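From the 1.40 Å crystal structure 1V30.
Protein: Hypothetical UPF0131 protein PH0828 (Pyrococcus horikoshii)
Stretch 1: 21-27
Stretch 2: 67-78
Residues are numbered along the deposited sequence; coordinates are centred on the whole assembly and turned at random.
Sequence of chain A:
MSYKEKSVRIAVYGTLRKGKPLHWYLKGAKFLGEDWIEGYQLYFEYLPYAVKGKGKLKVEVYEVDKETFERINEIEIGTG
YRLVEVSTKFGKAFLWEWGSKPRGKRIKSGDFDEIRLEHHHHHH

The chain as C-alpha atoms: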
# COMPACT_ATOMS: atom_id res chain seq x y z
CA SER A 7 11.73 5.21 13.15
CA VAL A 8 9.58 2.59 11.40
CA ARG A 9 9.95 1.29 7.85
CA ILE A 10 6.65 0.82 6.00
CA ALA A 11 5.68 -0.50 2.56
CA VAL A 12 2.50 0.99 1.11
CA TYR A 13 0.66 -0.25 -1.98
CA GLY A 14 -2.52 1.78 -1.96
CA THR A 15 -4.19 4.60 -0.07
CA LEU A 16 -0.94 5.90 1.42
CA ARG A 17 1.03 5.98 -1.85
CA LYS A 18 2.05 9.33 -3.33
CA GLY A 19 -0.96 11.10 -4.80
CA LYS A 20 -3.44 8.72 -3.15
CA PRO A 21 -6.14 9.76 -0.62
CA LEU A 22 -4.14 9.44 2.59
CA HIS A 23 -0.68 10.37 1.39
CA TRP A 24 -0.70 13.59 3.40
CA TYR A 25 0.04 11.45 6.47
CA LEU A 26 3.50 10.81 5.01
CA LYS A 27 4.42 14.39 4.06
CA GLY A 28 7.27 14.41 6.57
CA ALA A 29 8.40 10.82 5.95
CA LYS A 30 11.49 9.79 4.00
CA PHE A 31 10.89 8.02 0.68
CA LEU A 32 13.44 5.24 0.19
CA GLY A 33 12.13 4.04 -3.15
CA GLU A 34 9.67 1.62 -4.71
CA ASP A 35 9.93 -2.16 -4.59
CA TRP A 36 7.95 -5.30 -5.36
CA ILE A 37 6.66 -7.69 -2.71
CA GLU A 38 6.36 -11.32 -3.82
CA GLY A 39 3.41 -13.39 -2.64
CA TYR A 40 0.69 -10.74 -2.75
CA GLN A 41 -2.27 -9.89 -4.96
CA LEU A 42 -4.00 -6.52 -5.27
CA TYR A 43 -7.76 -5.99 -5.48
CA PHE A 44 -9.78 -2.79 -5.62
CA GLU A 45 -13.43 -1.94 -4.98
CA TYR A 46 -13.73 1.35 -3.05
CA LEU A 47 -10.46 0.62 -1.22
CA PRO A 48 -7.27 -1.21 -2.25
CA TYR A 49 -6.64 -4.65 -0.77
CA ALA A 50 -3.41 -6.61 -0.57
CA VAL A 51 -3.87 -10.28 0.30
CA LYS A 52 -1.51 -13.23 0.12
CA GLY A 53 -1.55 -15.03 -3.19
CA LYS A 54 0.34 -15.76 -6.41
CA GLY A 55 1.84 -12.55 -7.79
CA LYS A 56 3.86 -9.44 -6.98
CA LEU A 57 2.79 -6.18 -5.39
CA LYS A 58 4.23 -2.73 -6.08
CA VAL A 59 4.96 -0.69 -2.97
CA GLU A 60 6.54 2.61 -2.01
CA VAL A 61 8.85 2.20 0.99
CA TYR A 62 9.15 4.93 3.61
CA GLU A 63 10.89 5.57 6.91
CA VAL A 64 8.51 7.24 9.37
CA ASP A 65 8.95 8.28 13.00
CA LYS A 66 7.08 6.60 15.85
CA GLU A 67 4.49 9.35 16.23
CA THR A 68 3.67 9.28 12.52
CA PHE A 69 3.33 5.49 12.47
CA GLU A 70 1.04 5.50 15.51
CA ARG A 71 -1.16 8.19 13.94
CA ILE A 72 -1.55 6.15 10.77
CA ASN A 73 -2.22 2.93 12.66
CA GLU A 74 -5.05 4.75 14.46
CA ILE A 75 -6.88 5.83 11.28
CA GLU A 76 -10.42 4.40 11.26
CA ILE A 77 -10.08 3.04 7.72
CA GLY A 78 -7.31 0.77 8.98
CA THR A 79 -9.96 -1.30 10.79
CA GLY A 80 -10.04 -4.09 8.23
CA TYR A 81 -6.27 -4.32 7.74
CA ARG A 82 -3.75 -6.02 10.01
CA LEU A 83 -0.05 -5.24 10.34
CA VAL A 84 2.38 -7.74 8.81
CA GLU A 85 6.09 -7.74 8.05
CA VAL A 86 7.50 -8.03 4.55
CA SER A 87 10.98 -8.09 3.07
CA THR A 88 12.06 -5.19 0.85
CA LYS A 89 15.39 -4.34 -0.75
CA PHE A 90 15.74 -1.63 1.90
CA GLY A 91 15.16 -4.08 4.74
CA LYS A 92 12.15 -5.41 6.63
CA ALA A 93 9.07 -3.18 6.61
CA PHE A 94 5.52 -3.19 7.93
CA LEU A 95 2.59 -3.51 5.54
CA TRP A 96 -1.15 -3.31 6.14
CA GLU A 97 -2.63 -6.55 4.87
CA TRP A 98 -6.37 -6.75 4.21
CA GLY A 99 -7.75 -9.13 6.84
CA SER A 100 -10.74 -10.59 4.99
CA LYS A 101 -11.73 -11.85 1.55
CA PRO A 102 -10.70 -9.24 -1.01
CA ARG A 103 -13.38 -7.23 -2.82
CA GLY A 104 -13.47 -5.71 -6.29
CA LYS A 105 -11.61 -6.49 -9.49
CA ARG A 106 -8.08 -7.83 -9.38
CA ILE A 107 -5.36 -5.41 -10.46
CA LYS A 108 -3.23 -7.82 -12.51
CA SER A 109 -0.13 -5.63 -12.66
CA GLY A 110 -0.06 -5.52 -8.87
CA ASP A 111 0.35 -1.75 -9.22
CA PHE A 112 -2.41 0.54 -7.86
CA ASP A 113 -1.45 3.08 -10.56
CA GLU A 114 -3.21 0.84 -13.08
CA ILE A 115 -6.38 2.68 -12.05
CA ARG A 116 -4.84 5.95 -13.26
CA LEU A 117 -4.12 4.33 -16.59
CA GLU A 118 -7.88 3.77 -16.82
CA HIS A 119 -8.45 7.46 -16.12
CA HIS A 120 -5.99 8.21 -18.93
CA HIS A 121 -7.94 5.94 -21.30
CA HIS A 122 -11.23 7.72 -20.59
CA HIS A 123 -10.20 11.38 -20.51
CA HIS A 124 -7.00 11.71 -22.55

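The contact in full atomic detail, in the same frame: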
# COMPACT_ATOMS: atom_id res chain seq x y z
N PRO A 21 -5.39 9.11 -1.70
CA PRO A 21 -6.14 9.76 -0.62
C PRO A 21 -5.55 10.06 0.75
O PRO A 21 -5.88 11.09 1.34
CB PRO A 21 -7.41 8.91 -0.52
CG PRO A 21 -7.60 8.45 -1.93
CD PRO A 21 -6.20 8.05 -2.33
N LEU A 22 -4.70 9.19 1.27
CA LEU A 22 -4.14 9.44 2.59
C LEU A 22 -2.66 9.75 2.60
O LEU A 22 -2.01 9.69 3.65
CB LEU A 22 -4.43 8.26 3.52
CG LEU A 22 -5.89 8.08 3.92
CD1 LEU A 22 -6.04 6.84 4.80
CD2 LEU A 22 -6.38 9.32 4.66
N HIS A 23 -2.11 10.10 1.44
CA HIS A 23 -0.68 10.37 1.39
C HIS A 23 -0.21 11.52 2.27
O HIS A 23 0.95 11.55 2.66
CB HIS A 23 -0.21 10.62 -0.04
CG HIS A 23 1.28 10.70 -0.16
ND1 HIS A 23 2.09 9.62 0.12
CD2 HIS A 23 2.10 11.72 -0.47
CE1 HIS A 23 3.36 9.98 -0.02
NE2 HIS A 23 3.39 11.25 -0.38
N TRP A 24 -1.10 12.46 2.57
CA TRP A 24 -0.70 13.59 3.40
C TRP A 24 -0.15 13.16 4.76
O TRP A 24 0.59 13.91 5.39
CB TRP A 24 -1.87 14.58 3.59
CG TRP A 24 -3.06 14.06 4.34
CD1 TRP A 24 -4.08 13.31 3.84
CD2 TRP A 24 -3.36 14.28 5.72
NE1 TRP A 24 -5.01 13.05 4.82
CE2 TRP A 24 -4.59 13.64 5.99
CE3 TRP A 24 -2.71 14.96 6.76
CZ2 TRP A 24 -5.18 13.65 7.26
CZ3 TRP A 24 -3.30 14.97 8.02
CH2 TRP A 24 -4.53 14.32 8.26
N TYR A 25 -0.48 11.95 5.20
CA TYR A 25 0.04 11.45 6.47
C TYR A 25 1.55 11.22 6.41
O TYR A 25 2.22 11.17 7.45
CB TYR A 25 -0.64 10.13 6.87
CG TYR A 25 -1.91 10.29 7.67
CD1 TYR A 25 -3.15 10.33 7.06
CD2 TYR A 25 -1.85 10.43 9.06
CE1 TYR A 25 -4.32 10.50 7.80
CE2 TYR A 25 -3.01 10.60 9.81
CZ TYR A 25 -4.24 10.63 9.18
OH TYR A 25 -5.38 10.81 9.92
N LEU A 26 2.08 11.07 5.20
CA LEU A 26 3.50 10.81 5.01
C LEU A 26 4.32 12.01 4.51
O LEU A 26 5.47 11.85 4.10
CB LEU A 26 3.68 9.66 4.02
CG LEU A 26 3.09 8.31 4.41
CD1 LEU A 26 3.28 7.32 3.26
CD2 LEU A 26 3.75 7.79 5.67
N LYS A 27 3.73 13.20 4.54
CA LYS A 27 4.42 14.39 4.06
C LYS A 27 5.78 14.68 4.69
O LYS A 27 6.62 15.33 4.08
CB LYS A 27 3.49 15.60 4.20
CG LYS A 27 2.61 15.81 2.96
CD LYS A 27 2.22 14.48 2.32
CE LYS A 27 1.58 14.66 0.95
NZ LYS A 27 0.26 15.33 1.03
N GLU A 67 5.73 8.59 16.14
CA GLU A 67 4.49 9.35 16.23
C GLU A 67 3.68 9.25 14.95
O GLU A 67 2.46 9.04 14.99
CB GLU A 67 4.81 10.82 16.54
CG GLU A 67 3.75 11.54 17.36
CD GLU A 67 2.68 12.18 16.51
OE1 GLU A 67 3.03 13.08 15.71
OE2 GLU A 67 1.49 11.81 16.64
N THR A 68 4.35 9.37 13.81
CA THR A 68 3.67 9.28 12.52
C THR A 68 3.07 7.89 12.32
O THR A 68 1.91 7.76 11.92
CB THR A 68 4.64 9.58 11.36
OG1 THR A 68 5.12 10.92 11.47
CG2 THR A 68 3.94 9.41 10.02
N PHE A 69 3.84 6.85 12.62
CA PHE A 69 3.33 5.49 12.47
C PHE A 69 2.10 5.25 13.34
O PHE A 69 1.11 4.68 12.89
CB PHE A 69 4.40 4.46 12.83
CG PHE A 69 3.92 3.04 12.69
CD1 PHE A 69 3.88 2.42 11.45
CD2 PHE A 69 3.44 2.35 13.80
CE1 PHE A 69 3.36 1.14 11.30
CE2 PHE A 69 2.92 1.06 13.67
CZ PHE A 69 2.88 0.46 12.42
N GLU A 70 2.17 5.68 14.60
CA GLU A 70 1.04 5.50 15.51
C GLU A 70 -0.21 6.23 15.02
O GLU A 70 -1.32 5.72 15.15
CB GLU A 70 1.41 5.96 16.92
CG GLU A 70 2.40 5.04 17.61
CD GLU A 70 2.68 5.43 19.06
OE1 GLU A 70 1.95 6.28 19.60
OE2 GLU A 70 3.62 4.87 19.65
N ARG A 71 -0.02 7.42 14.45
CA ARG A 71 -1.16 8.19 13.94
C ARG A 71 -1.84 7.44 12.81
O ARG A 71 -3.06 7.35 12.75
CB ARG A 71 -0.72 9.56 13.43
CG ARG A 71 -0.55 10.62 14.51
CD ARG A 71 -0.98 11.98 13.98
NE ARG A 71 -0.32 12.33 12.72
CZ ARG A 71 0.96 12.65 12.61
NH1 ARG A 71 1.73 12.67 13.68
NH2 ARG A 71 1.47 12.95 11.42
N ILE A 72 -1.03 6.90 11.90
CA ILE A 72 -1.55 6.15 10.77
C ILE A 72 -2.27 4.89 11.23
O ILE A 72 -3.36 4.57 10.75
CB ILE A 72 -0.42 5.75 9.80
CG1 ILE A 72 0.18 7.01 9.16
CG2 ILE A 72 -0.95 4.79 8.74
CD1 ILE A 72 1.38 6.73 8.28
N ASN A 73 -1.65 4.18 12.16
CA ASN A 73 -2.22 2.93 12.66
C ASN A 73 -3.45 3.14 13.55
O ASN A 73 -4.00 2.18 14.09
CB ASN A 73 -1.14 2.14 13.41
CG ASN A 73 -1.35 0.64 13.34
OD1 ASN A 73 -1.87 0.12 12.35
ND2 ASN A 73 -0.92 -0.07 14.38
N GLU A 74 -3.87 4.40 13.68
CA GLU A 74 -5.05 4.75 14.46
C GLU A 74 -6.20 5.13 13.53
O GLU A 74 -7.36 5.14 13.94
CB GLU A 74 -4.76 5.94 15.38
CG GLU A 74 -4.24 5.57 16.76
CD GLU A 74 -4.08 6.78 17.66
OE1 GLU A 74 -3.77 6.61 18.86
OE2 GLU A 74 -4.25 7.92 17.16
N ILE A 75 -5.88 5.44 12.27
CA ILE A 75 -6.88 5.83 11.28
C ILE A 75 -8.01 4.79 11.23
O ILE A 75 -7.76 3.59 11.15
CB ILE A 75 -6.25 5.98 9.88
CG1 ILE A 75 -5.12 7.02 9.93
CG2 ILE A 75 -7.31 6.42 8.87
CD1 ILE A 75 -4.37 7.19 8.62
N GLU A 76 -9.25 5.27 11.28
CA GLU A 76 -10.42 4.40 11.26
C GLU A 76 -10.44 3.41 10.10
O GLU A 76 -10.77 2.24 10.27
CB GLU A 76 -11.69 5.25 11.23
CG GLU A 76 -12.94 4.51 11.65
CD GLU A 76 -12.89 4.06 13.10
OE1 GLU A 76 -13.83 3.36 13.54
OE2 GLU A 76 -11.92 4.41 13.80
N ILE A 77 -10.07 3.88 8.91
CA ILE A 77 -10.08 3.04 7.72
C ILE A 77 -9.14 1.84 7.82
O ILE A 77 -9.24 0.89 7.05
CB ILE A 77 -9.74 3.87 6.45
CG1 ILE A 77 -10.37 3.23 5.22
CG2 ILE A 77 -8.24 4.00 6.28
CD1 ILE A 77 -11.88 3.34 5.18
N GLY A 78 -8.23 1.87 8.79
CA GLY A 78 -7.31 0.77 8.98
C GLY A 78 -7.94 -0.42 9.68
O GLY A 78 -7.30 -1.46 9.84

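Packing of residues 21-27 against residues 67-78 in PH0828, two segments at least 43 residues apart in sequence wherever they touch. The first is a short loop with a 3-10 segment at 23-25, held by Tyr25 N to Leu22 O (3.1 Å) and Leu26 N to His23 O (2.8 Å). The second is the last part of a helix, through Ile72, followed by a type I turn from Ile72 to Ile75, with Ile75 N bonded to Ile72 O (3.1 Å), and a 3-10 segment beginning at Glu76. The backbones come nearest at Tyr25 and Ile72, whose CA atoms lie 7.0 Å apart; no hydrogen bond crosses, and the contact is made mostly by side chains, burying 344 Å² over both sides.

Tyr25 covers the most surface. Its CB points toward the second stretch, and with chi1 at -89° the ring lies against the side chain of Ile75. Ile75 CD1 sits over one ring face, 3.5 Å from the centroid of the Tyr25 ring and 17° off its normal, a CH-pi contact in which a methyl group meets the pi cloud; the closest pair is Ile75 CD1 to Tyr25 CE1, 3.4 Å. Nearer the backbone, Tyr25 CB packs on Ile72 CG1 at 4.0 Å. Arg71 NE approaches Tyr25 CE2 obliquely at 4.3 Å, while its guanidinium is engaged within its own stretch by a salt bridge from Arg71 NH1 to Glu67 OE1 (2.4 Å). The Tyr25 carbonyl O meets the methyl Thr68 CG2 at 3.6 Å, a van der Waals contact.

Ile75 also meets Leu22, CD1 to CD1 at 4.2 Å, so its terminal methyl touches both ring and leucine. Leu22 CD1 extends the apolar patch to Ile77 CG2 (3.9 Å). Leu26 starts sideways, but its end turns inward, bringing Leu26 CD2 to 3.7 Å from Ile72 CD1, a buried aliphatic pair.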